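Local coordinates for chaperone SycD (Chlamydia pneumoniae, PDB 4NRH), which probably acts as a type III secretion chaperone of the LcrH/SycD family, taking part in a complex with CopN that directs translocator secretion, at residues D[166-169]-D[170-174]; D[77-80]-D[81-85]; D[57-60]-D[61-64]. All coordinates share one frame; numbering follows the deposited sequence.

Interaction 1 of 3, residues D[166-169]-D[170-174]; sequences ELKE and EILDI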
ATOM      1  N   GLU D 166      40.222 -23.660   4.887  1.00 71.32           N
ATOM      2  CA  GLU D 166      40.343 -23.230   3.496  1.00 70.40           C
ATOM      3  C   GLU D 166      40.444 -21.710   3.394  1.00 70.60           C
ATOM      4  O   GLU D 166      41.194 -21.182   2.572  1.00 78.25           O
ATOM      5  CB  GLU D 166      39.160 -23.733   2.667  1.00 68.98           C
ATOM      6  CG  GLU D 166      39.295 -25.176   2.208  1.00 82.33           C
ATOM      7  CD  GLU D 166      38.133 -25.625   1.341  1.00 88.78           C
ATOM      8  OE1 GLU D 166      37.048 -25.015   1.432  1.00 88.43           O
ATOM      9  OE2 GLU D 166      38.308 -26.591   0.568  1.00 92.33           O
ATOM     10  N   LEU D 167      39.683 -21.015   4.233  1.00 62.87           N
ATOM     11  CA  LEU D 167      39.720 -19.558   4.282  1.00 61.35           C
ATOM     12  C   LEU D 167      40.997 -19.068   4.960  1.00 68.05           C
ATOM     13  O   LEU D 167      41.598 -18.082   4.530  1.00 75.26           O
ATOM     14  CB  LEU D 167      38.492 -19.014   5.017  1.00 54.72           C
ATOM     15  CG  LEU D 167      37.779 -17.792   4.429  1.00 57.53           C
ATOM     16  CD1 LEU D 167      36.736 -17.266   5.408  1.00 57.48           C
ATOM     17  CD2 LEU D 167      38.754 -16.689   4.037  1.00 51.63           C
ATOM     18  N   LYS D 168      41.401 -19.756   6.025  1.00 68.59           N
ATOM     19  CA  LYS D 168      42.619 -19.409   6.754  1.00 75.89           C
ATOM     20  C   LYS D 168      43.841 -19.443   5.841  1.00 79.30           C
ATOM     21  O   LYS D 168      44.718 -18.582   5.930  1.00 78.10           O
ATOM     22  CB  LYS D 168      42.825 -20.354   7.942  1.00 77.22           C
ATOM     23  CG  LYS D 168      44.138 -20.137   8.679  1.00 79.94           C
ATOM     24  CD  LYS D 168      44.310 -21.113   9.831  1.00 81.70           C
ATOM     25  CE  LYS D 168      45.581 -20.816  10.614  1.00 81.73           C
ATOM     26  NZ  LYS D 168      45.827 -21.815  11.690  1.00 84.94           N
ATOM     27  N   GLU D 169      43.891 -20.442   4.966  1.00 81.91           N
ATOM     28  CA  GLU D 169      44.973 -20.564   3.995  1.00 85.94           C
ATOM     29  C   GLU D 169      45.001 -19.358   3.061  1.00 87.53           C
ATOM     30  O   GLU D 169      46.060 -18.787   2.797  1.00 96.30           O
ATOM     31  CB  GLU D 169      44.824 -21.852   3.181  1.00 85.59           C
ATOM     32  CG  GLU D 169      44.873 -23.132   4.003  1.00 89.84           C
ATOM     33  CD  GLU D 169      46.283 -23.522   4.403  1.00 93.96           C
ATOM     34  OE1 GLU D 169      47.241 -22.871   3.935  1.00 98.70           O
ATOM     35  OE2 GLU D 169      46.432 -24.484   5.185  1.00 91.11           O
ATOM     36  N   GLU D 170      43.826 -18.984   2.561  1.00 77.34           N
ATOM     37  CA  GLU D 170      43.691 -17.872   1.625  1.00 75.81           C
ATOM     38  C   GLU D 170      44.169 -16.545   2.208  1.00 75.22           C
ATOM     39  O   GLU D 170      44.869 -15.786   1.539  1.00 75.33           O
ATOM     40  CB  GLU D 170      42.236 -17.742   1.171  1.00 75.16           C
ATOM     41  CG  GLU D 170      41.994 -16.630   0.161  1.00 81.86           C
ATOM     42  CD  GLU D 170      42.623 -16.918  -1.189  1.00 85.63           C
ATOM     43  OE1 GLU D 170      42.913 -18.098  -1.475  1.00 88.80           O
ATOM     44  OE2 GLU D 170      42.826 -15.961  -1.967  1.00 85.11           O
ATOM     45  N   ILE D 171      43.796 -16.272   3.455  1.00 75.29           N
ATOM     46  CA  ILE D 171      44.160 -15.017   4.106  1.00 72.36           C
ATOM     47  C   ILE D 171      45.673 -14.935   4.295  1.00 77.85           C
ATOM     48  O   ILE D 171      46.273 -13.871   4.133  1.00 79.61           O
ATOM     49  CB  ILE D 171      43.451 -14.859   5.467  1.00 69.83           C
ATOM     50  CG1 ILE D 171      41.933 -14.873   5.275  1.00 70.92           C
ATOM     51  CG2 ILE D 171      43.887 -13.574   6.159  1.00 64.13           C
ATOM     52  CD1 ILE D 171      41.148 -14.685   6.554  1.00 66.43           C
ATOM     53  N   LEU D 172      46.283 -16.069   4.628  1.00 85.91           N
ATOM     54  CA  LEU D 172      47.736 -16.170   4.685  1.00 81.18           C
ATOM     55  C   LEU D 172      48.340 -15.881   3.313  1.00 80.71           C
ATOM     56  O   LEU D 172      49.343 -15.177   3.199  1.00 88.78           O
ATOM     57  CB  LEU D 172      48.168 -17.555   5.170  1.00 81.74           C
ATOM     58  CG  LEU D 172      47.942 -17.865   6.650  1.00 83.42           C
ATOM     59  CD1 LEU D 172      48.192 -19.339   6.934  1.00 83.81           C
ATOM     60  CD2 LEU D 172      48.825 -16.989   7.525  1.00 85.37           C
ATOM     61  N   ASP D 173      47.717 -16.438   2.278  1.00 80.55           N
ATOM     62  CA  ASP D 173      48.177 -16.260   0.905  1.00 88.06           C
ATOM     63  C   ASP D 173      48.051 -14.805   0.460  1.00 89.99           C
ATOM     64  O   ASP D 173      48.880 -14.305  -0.301  1.00 91.25           O
ATOM     65  CB  ASP D 173      47.389 -17.170  -0.041  1.00 93.81           C
ATOM     66  CG  ASP D 173      47.950 -17.174  -1.449  1.00111.73           C
ATOM     67  OD1 ASP D 173      49.172 -16.970  -1.607  1.00124.59           O
ATOM     68  OD2 ASP D 173      47.166 -17.380  -2.400  1.00112.82           O
ATOM     69  N   ILE D 174      47.006 -14.136   0.935  1.00 85.15           N
ATOM     70  CA  ILE D 174      46.793 -12.723   0.638  1.00 82.82           C
ATOM     71  C   ILE D 174      47.875 -11.858   1.279  1.00 84.49           C
ATOM     72  O   ILE D 174      48.399 -10.934   0.655  1.00 86.58           O
ATOM     73  CB  ILE D 174      45.405 -12.250   1.125  1.00 69.58           C
ATOM     74  CG1 ILE D 174      44.295 -12.929   0.321  1.00 66.64           C
ATOM     75  CG2 ILE D 174      45.282 -10.736   1.024  1.00 70.07           C
ATOM     76  CD1 ILE D 174      42.907 -12.433   0.658  1.00 66.01           C
TER

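Interaction 2 of 3, residues D[77-80]-D[81-85]; sequences AKSI and TVFRW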
ATOM      1  N   ALA D  77      18.970 -10.093 -10.799  1.00 56.79           N
ATOM      2  CA  ALA D  77      17.885  -9.138 -10.602  1.00 54.04           C
ATOM      3  C   ALA D  77      16.672  -9.796  -9.946  1.00 49.20           C
ATOM      4  O   ALA D  77      16.072  -9.236  -9.030  1.00 55.44           O
ATOM      5  CB  ALA D  77      17.492  -8.506 -11.929  1.00 51.37           C
ATOM      6  N   LYS D  78      16.321 -10.986 -10.421  1.00 51.40           N
ATOM      7  CA  LYS D  78      15.185 -11.724  -9.878  1.00 50.81           C
ATOM      8  C   LYS D  78      15.474 -12.230  -8.468  1.00 52.01           C
ATOM      9  O   LYS D  78      14.598 -12.216  -7.602  1.00 45.38           O
ATOM     10  CB  LYS D  78      14.821 -12.896 -10.792  1.00 49.59           C
ATOM     11  CG  LYS D  78      13.671 -13.749 -10.284  1.00 58.51           C
ATOM     12  CD  LYS D  78      13.332 -14.862 -11.261  1.00 73.39           C
ATOM     13  CE  LYS D  78      12.116 -15.649 -10.799  1.00 81.58           C
ATOM     14  NZ  LYS D  78      11.785 -16.762 -11.732  1.00 86.71           N
ATOM     15  N   SER D  79      16.705 -12.678  -8.242  1.00 47.58           N
ATOM     16  CA  SER D  79      17.101 -13.184  -6.933  1.00 47.27           C
ATOM     17  C   SER D  79      17.079 -12.073  -5.888  1.00 43.88           C
ATOM     18  O   SER D  79      16.636 -12.283  -4.760  1.00 41.01           O
ATOM     19  CB  SER D  79      18.491 -13.823  -7.001  1.00 49.73           C
ATOM     20  OG  SER D  79      19.500 -12.840  -7.154  1.00 55.44           O
ATOM     21  N   ILE D  80      17.549 -10.890  -6.276  1.00 42.96           N
ATOM     22  CA  ILE D  80      17.567  -9.735  -5.384  1.00 44.02           C
ATOM     23  C   ILE D  80      16.155  -9.364  -4.939  1.00 50.25           C
ATOM     24  O   ILE D  80      15.916  -9.099  -3.759  1.00 47.21           O
ATOM     25  CB  ILE D  80      18.238  -8.519  -6.058  1.00 40.83           C
ATOM     26  CG1 ILE D  80      19.743  -8.755  -6.198  1.00 42.93           C
ATOM     27  CG2 ILE D  80      17.997  -7.258  -5.251  1.00 44.98           C
ATOM     28  CD1 ILE D  80      20.445  -7.745  -7.083  1.00 41.82           C
ATOM     29  N   THR D  81      15.224  -9.355  -5.888  1.00 48.60           N
ATOM     30  CA  THR D  81      13.816  -9.111  -5.594  1.00 40.59           C
ATOM     31  C   THR D  81      13.288 -10.074  -4.531  1.00 42.11           C
ATOM     32  O   THR D  81      12.645  -9.661  -3.566  1.00 41.54           O
ATOM     33  CB  THR D  81      12.946  -9.240  -6.862  1.00 45.33           C
ATOM     34  OG1 THR D  81      13.304  -8.215  -7.799  1.00 54.13           O
ATOM     35  CG2 THR D  81      11.471  -9.112  -6.514  1.00 38.76           C
ATOM     36  N   VAL D  82      13.575 -11.358  -4.717  1.00 38.52           N
ATOM     37  CA  VAL D  82      13.086 -12.403  -3.824  1.00 42.23           C
ATOM     38  C   VAL D  82      13.674 -12.311  -2.416  1.00 42.95           C
ATOM     39  O   VAL D  82      12.944 -12.378  -1.426  1.00 39.79           O
ATOM     40  CB  VAL D  82      13.391 -13.803  -4.398  1.00 48.31           C
ATOM     41  CG1 VAL D  82      13.060 -14.885  -3.382  1.00 38.72           C
ATOM     42  CG2 VAL D  82      12.623 -14.023  -5.694  1.00 48.62           C
ATOM     43  N   PHE D  83      14.992 -12.152  -2.331  1.00 39.58           N
ATOM     44  CA  PHE D  83      15.673 -12.124  -1.038  1.00 40.11           C
ATOM     45  C   PHE D  83      15.279 -10.913  -0.193  1.00 36.56           C
ATOM     46  O   PHE D  83      15.215 -11.008   1.031  1.00 41.18           O
ATOM     47  CB  PHE D  83      17.192 -12.168  -1.229  1.00 39.67           C
ATOM     48  CG  PHE D  83      17.689 -13.459  -1.815  1.00 40.99           C
ATOM     49  CD1 PHE D  83      17.205 -14.671  -1.349  1.00 41.19           C
ATOM     50  CD2 PHE D  83      18.642 -13.464  -2.818  1.00 42.05           C
ATOM     51  CE1 PHE D  83      17.654 -15.864  -1.882  1.00 39.07           C
ATOM     52  CE2 PHE D  83      19.096 -14.655  -3.357  1.00 41.19           C
ATOM     53  CZ  PHE D  83      18.600 -15.856  -2.888  1.00 42.97           C
ATOM     54  N   ARG D  84      15.023  -9.781  -0.841  1.00 33.57           N
ATOM     55  CA  ARG D  84      14.541  -8.600  -0.129  1.00 33.49           C
ATOM     56  C   ARG D  84      13.191  -8.864   0.535  1.00 41.75           C
ATOM     57  O   ARG D  84      12.955  -8.431   1.662  1.00 44.60           O
ATOM     58  CB  ARG D  84      14.440  -7.394  -1.067  1.00 41.14           C
ATOM     59  CG  ARG D  84      15.784  -6.830  -1.502  1.00 46.67           C
ATOM     60  CD  ARG D  84      15.658  -5.368  -1.900  1.00 41.63           C
ATOM     61  NE  ARG D  84      16.957  -4.759  -2.171  1.00 42.54           N
ATOM     62  CZ  ARG D  84      17.339  -4.310  -3.362  1.00 47.63           C
ATOM     63  NH1 ARG D  84      16.517  -4.389  -4.399  1.00 47.64           N
ATOM     64  NH2 ARG D  84      18.543  -3.773  -3.513  1.00 52.02           N
ATOM     65  N   TRP D  85      12.308  -9.567  -0.171  1.00 35.24           N
ATOM     66  CA  TRP D  85      11.017  -9.958   0.390  1.00 32.24           C
ATOM     67  C   TRP D  85      11.196 -10.876   1.596  1.00 28.53           C
ATOM     68  O   TRP D  85      10.515 -10.725   2.610  1.00 43.90           O
ATOM     69  CB  TRP D  85      10.150 -10.648  -0.668  1.00 32.74           C
ATOM     70  CG  TRP D  85       9.366  -9.696  -1.522  1.00 35.07           C
ATOM     71  CD1 TRP D  85       9.553  -9.437  -2.848  1.00 34.48           C
ATOM     72  CD2 TRP D  85       8.266  -8.877  -1.104  1.00 36.16           C
ATOM     73  NE1 TRP D  85       8.637  -8.509  -3.284  1.00 43.45           N
ATOM     74  CE2 TRP D  85       7.836  -8.148  -2.231  1.00 37.40           C
ATOM     75  CE3 TRP D  85       7.604  -8.689   0.113  1.00 36.61           C
ATOM     76  CZ2 TRP D  85       6.777  -7.247  -2.178  1.00 35.53           C
ATOM     77  CZ3 TRP D  85       6.550  -7.793   0.164  1.00 35.44           C
ATOM     78  CH2 TRP D  85       6.147  -7.084  -0.975  1.00 41.73           C
TER

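Interaction 3 of 3, residues D[57-60]-D[61-64]; sequences SEDL and EKVY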
ATOM      1  N   SER D  57       7.563 -21.319   8.317  1.00 50.32           N
ATOM      2  CA  SER D  57       8.971 -21.321   7.941  1.00 51.39           C
ATOM      3  C   SER D  57       9.199 -22.183   6.706  1.00 49.66           C
ATOM      4  O   SER D  57      10.143 -21.962   5.946  1.00 56.49           O
ATOM      5  CB  SER D  57       9.838 -21.815   9.100  1.00 58.64           C
ATOM      6  OG  SER D  57       9.688 -23.211   9.288  1.00 70.80           O
ATOM      7  N   GLU D  58       8.329 -23.169   6.513  1.00 45.32           N
ATOM      8  CA  GLU D  58       8.363 -24.001   5.318  1.00 49.51           C
ATOM      9  C   GLU D  58       8.037 -23.174   4.079  1.00 52.18           C
ATOM     10  O   GLU D  58       8.621 -23.379   3.014  1.00 52.47           O
ATOM     11  CB  GLU D  58       7.385 -25.172   5.446  1.00 52.19           C
ATOM     12  CG  GLU D  58       7.649 -26.084   6.637  1.00 57.61           C
ATOM     13  CD  GLU D  58       6.884 -25.663   7.879  1.00 73.67           C
ATOM     14  OE1 GLU D  58       6.954 -24.472   8.252  1.00 72.62           O
ATOM     15  OE2 GLU D  58       6.214 -26.525   8.485  1.00 78.27           O
ATOM     16  N   ASP D  59       7.097 -22.244   4.224  1.00 47.12           N
ATOM     17  CA  ASP D  59       6.725 -21.346   3.136  1.00 43.59           C
ATOM     18  C   ASP D  59       7.891 -20.456   2.720  1.00 42.43           C
ATOM     19  O   ASP D  59       8.130 -20.252   1.530  1.00 43.74           O
ATOM     20  CB  ASP D  59       5.523 -20.485   3.533  1.00 53.46           C
ATOM     21  CG  ASP D  59       4.222 -21.262   3.523  1.00 65.64           C
ATOM     22  OD1 ASP D  59       4.131 -22.261   2.778  1.00 66.47           O
ATOM     23  OD2 ASP D  59       3.290 -20.874   4.258  1.00 66.46           O
ATOM     24  N   LEU D  60       8.609 -19.921   3.704  1.00 46.82           N
ATOM     25  CA  LEU D  60       9.753 -19.058   3.428  1.00 42.59           C
ATOM     26  C   LEU D  60      10.884 -19.841   2.774  1.00 41.04           C
ATOM     27  O   LEU D  60      11.611 -19.312   1.933  1.00 42.07           O
ATOM     28  CB  LEU D  60      10.253 -18.389   4.710  1.00 37.27           C
ATOM     29  CG  LEU D  60       9.357 -17.306   5.317  1.00 42.36           C
ATOM     30  CD1 LEU D  60      10.111 -16.536   6.387  1.00 46.28           C
ATOM     31  CD2 LEU D  60       8.844 -16.364   4.240  1.00 46.84           C
ATOM     32  N   GLU D  61      11.033 -21.102   3.171  1.00 38.68           N
ATOM     33  CA  GLU D  61      12.057 -21.964   2.595  1.00 47.62           C
ATOM     34  C   GLU D  61      11.803 -22.198   1.110  1.00 46.10           C
ATOM     35  O   GLU D  61      12.737 -22.198   0.307  1.00 43.56           O
ATOM     36  CB  GLU D  61      12.128 -23.298   3.338  1.00 43.51           C
ATOM     37  CG  GLU D  61      13.289 -24.178   2.903  1.00 62.36           C
ATOM     38  CD  GLU D  61      14.631 -23.476   3.007  1.00 69.63           C
ATOM     39  OE1 GLU D  61      14.861 -22.764   4.006  1.00 66.95           O
ATOM     40  OE2 GLU D  61      15.458 -23.634   2.085  1.00 76.21           O
ATOM     41  N   LYS D  62      10.539 -22.412   0.753  1.00 47.03           N
ATOM     42  CA  LYS D  62      10.157 -22.571  -0.646  1.00 56.05           C
ATOM     43  C   LYS D  62      10.553 -21.338  -1.447  1.00 56.64           C
ATOM     44  O   LYS D  62      11.085 -21.442  -2.551  1.00 54.07           O
ATOM     45  CB  LYS D  62       8.651 -22.811  -0.787  1.00 56.85           C
ATOM     46  CG  LYS D  62       8.155 -24.142  -0.251  1.00 58.25           C
ATOM     47  CD  LYS D  62       6.643 -24.242  -0.408  1.00 63.72           C
ATOM     48  CE  LYS D  62       6.103 -25.563   0.112  1.00 63.46           C
ATOM     49  NZ  LYS D  62       4.614 -25.608   0.049  1.00 59.44           N
ATOM     50  N   VAL D  63      10.289 -20.170  -0.871  1.00 48.02           N
ATOM     51  CA  VAL D  63      10.629 -18.900  -1.498  1.00 46.13           C
ATOM     52  C   VAL D  63      12.145 -18.737  -1.602  1.00 46.50           C
ATOM     53  O   VAL D  63      12.656 -18.220  -2.596  1.00 40.74           O
ATOM     54  CB  VAL D  63      10.028 -17.712  -0.715  1.00 45.21           C
ATOM     55  CG1 VAL D  63      10.444 -16.394  -1.337  1.00 36.52           C
ATOM     56  CG2 VAL D  63       8.509 -17.819  -0.680  1.00 50.76           C
ATOM     57  N   TYR D  64      12.858 -19.188  -0.575  1.00 46.50           N
ATOM     58  CA  TYR D  64      14.317 -19.117  -0.566  1.00 47.63           C
ATOM     59  C   TYR D  64      14.922 -19.902  -1.725  1.00 43.75           C
ATOM     60  O   TYR D  64      15.853 -19.434  -2.381  1.00 43.97           O
ATOM     61  CB  TYR D  64      14.880 -19.633   0.758  1.00 35.97           C
ATOM     62  CG  TYR D  64      16.390 -19.564   0.832  1.00 44.01           C
ATOM     63  CD1 TYR D  64      17.049 -18.342   0.818  1.00 45.77           C
ATOM     64  CD2 TYR D  64      17.156 -20.721   0.907  1.00 44.86           C
ATOM     65  CE1 TYR D  64      18.427 -18.271   0.882  1.00 50.32           C
ATOM     66  CE2 TYR D  64      18.537 -20.661   0.972  1.00 43.35           C
ATOM     67  CZ  TYR D  64      19.167 -19.433   0.959  1.00 49.75           C
ATOM     68  OH  TYR D  64      20.540 -19.364   1.022  1.00 49.64           O
TER

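Interaction 1 of 3, residues D[166-169]-D[170-174]
L167 and I171, one helical turn apart, cross each other at a slant on the buried side of the helix. The branch that does the touching is CD2 of L167, which lies 3.9 Å from CG1 of I171 and about as far from its CD1. In I171 that arm, CG1, stands anti to the carbonyl carbon (chi1 -60°), a setting that turns it back along the helix over the carbonyl oxygen of L167, with CG1 3.3 Å from that O. The same oxygen accepts the N-H of I171 at 3.0 Å, and the aliphatic arm lying against it would be expected to screen that bond from water. Here the chain forms helix 165-174, the last helix of an all-helical protein whose family is built on tetratricopeptide repeats. It lies against helices 129-140 and 147-158: L167 reaches Y129 and Y132, while I171 meets L151 and W155. Aliphatic residues suit this buried side because they can pack on these rings without burying a polar group. L172, on an exposed flank, bends back in the same fashion, its CG 3.4 Å from the carbonyl oxygen of K168, and it joins K168 on W155. K168 is extended throughout, and this partly exposed side chain also touches Q159. On the outer side come E169 and D173, where the backbone N of D173 bonds E169 O at 2.9 Å.

Interaction 2 of 3, residues D[77-80]-D[81-85]
The guanidinium of R84 carries the methyl CG2 of I80 over one face, 3.3 Å above its plane and displaced toward the rim, where NH1 is the nearest atom. The two side chains lie side by side and point the same way. With CG beside the backbone N (chi1 -71°), R84 heads back toward the preceding turn, and the chain, extended from CG to NE, carries the guanidinium over I80; its CG passes 3.2 Å from the carbonyl oxygen of I80. The phenyl ring of F83 meets S79 obliquely: CD2 comes 3.0 Å from the carbonyl oxygen of S79, and CE2 lies 3.8 Å from S79 CB. That oxygen also accepts the N-H of F83 at 2.9 Å. The third flat group, W85, meets F27 edge-to-face, outside the two segments. These residues belong to helix 76-89, which packs against both helix 57-72 and helix 94-106 in a chain whose family is built on tetratricopeptide repeats, where successive helices pack against each other. F83 packs on the small side chains S99 and S103, where a broad ring can come close to the helix, and I80 on S103 and L104, whereas V82 turns to V63 of helix 57-72. S79 is small and buried, and its hydroxyl is satisfied by Y76 O and S103 OG. R84, long and partly exposed, rests on E32 and L35. Threonine suits the exposed position 81 because OG1, beside its own backbone N (chi1 -65°), can reach the carbonyl one turn back. T81 thus grips the A77 oxygen twice, through OG1 at 3.2 Å and its backbone N at 3.3 Å, the two donors arriving from opposite faces of the A77 carbonyl plane.

Interaction 3 of 3, residues D[57-60]-D[61-64]
Backbone hydrogen bonds from E61 N to S57 O and from Y64 N to L60 O, 3.0 and 2.8 Å long, belong to the first turns of helix 57-72, part of the all-helical fold of this tetratricopeptide-repeat family. Ahead of it, S56 OG accepts the N-H of D59; a hydroxyl just before a helix can take a first-turn N-H that has no carbonyl one turn earlier in the helix. Among charged groups, D59 and K62 approach without forming a salt bridge: OD1 of D59 lies 4.3 Å from NZ of K62. The same OD1 is hydrogen-bonded to H9 NE2, so its main polar partner lies on helix 9-19. E61, bent at chi2 (55°), puts OE1 into a salt bridge with K95, and Y64 sends its hydroxyl to S99 OG; K95 and S99 both belong to helix 94-106. Long polar-ended residues suit these partly exposed places because they span to neighbouring helices. Apolar packing falls to L60 and V63, the buried pair, which share L86 of helix 76-89, with V63 also reaching L10 and L13. Two side chains lie against backbone carbonyls: V63 CG2 is 3.3 Å from D59 O, and K62 CG is 3.4 Å from E58 O. Within the first turn the hydroxyl of S57 donates to E58, OG meeting OE1 at 3.2 Å from above the carboxylate plane.

In the fold
Interactions 2 and 3 sit on consecutive helices, 76-89 and 57-72, with centres 14 Å apart, and they touch: CG1 of V82 packs 3.4 Å from the carbonyl O of V63, and CE1 of F83 lies 3.7 Å from CD1 of Y64. Interaction 1, on the final helix, is separate, its nearest atoms about 20 Å from interaction 2 and about 17 Å from interaction 3. All three are partly buried, interaction 2 the most interior and interaction 1 the most peripheral. Interaction 1 pairs aliphatic groups, interaction 2 adds flat groups and a buried serine, and interaction 3 differs in the charged and phenolic groups it sends to helices 9-19 and 94-106.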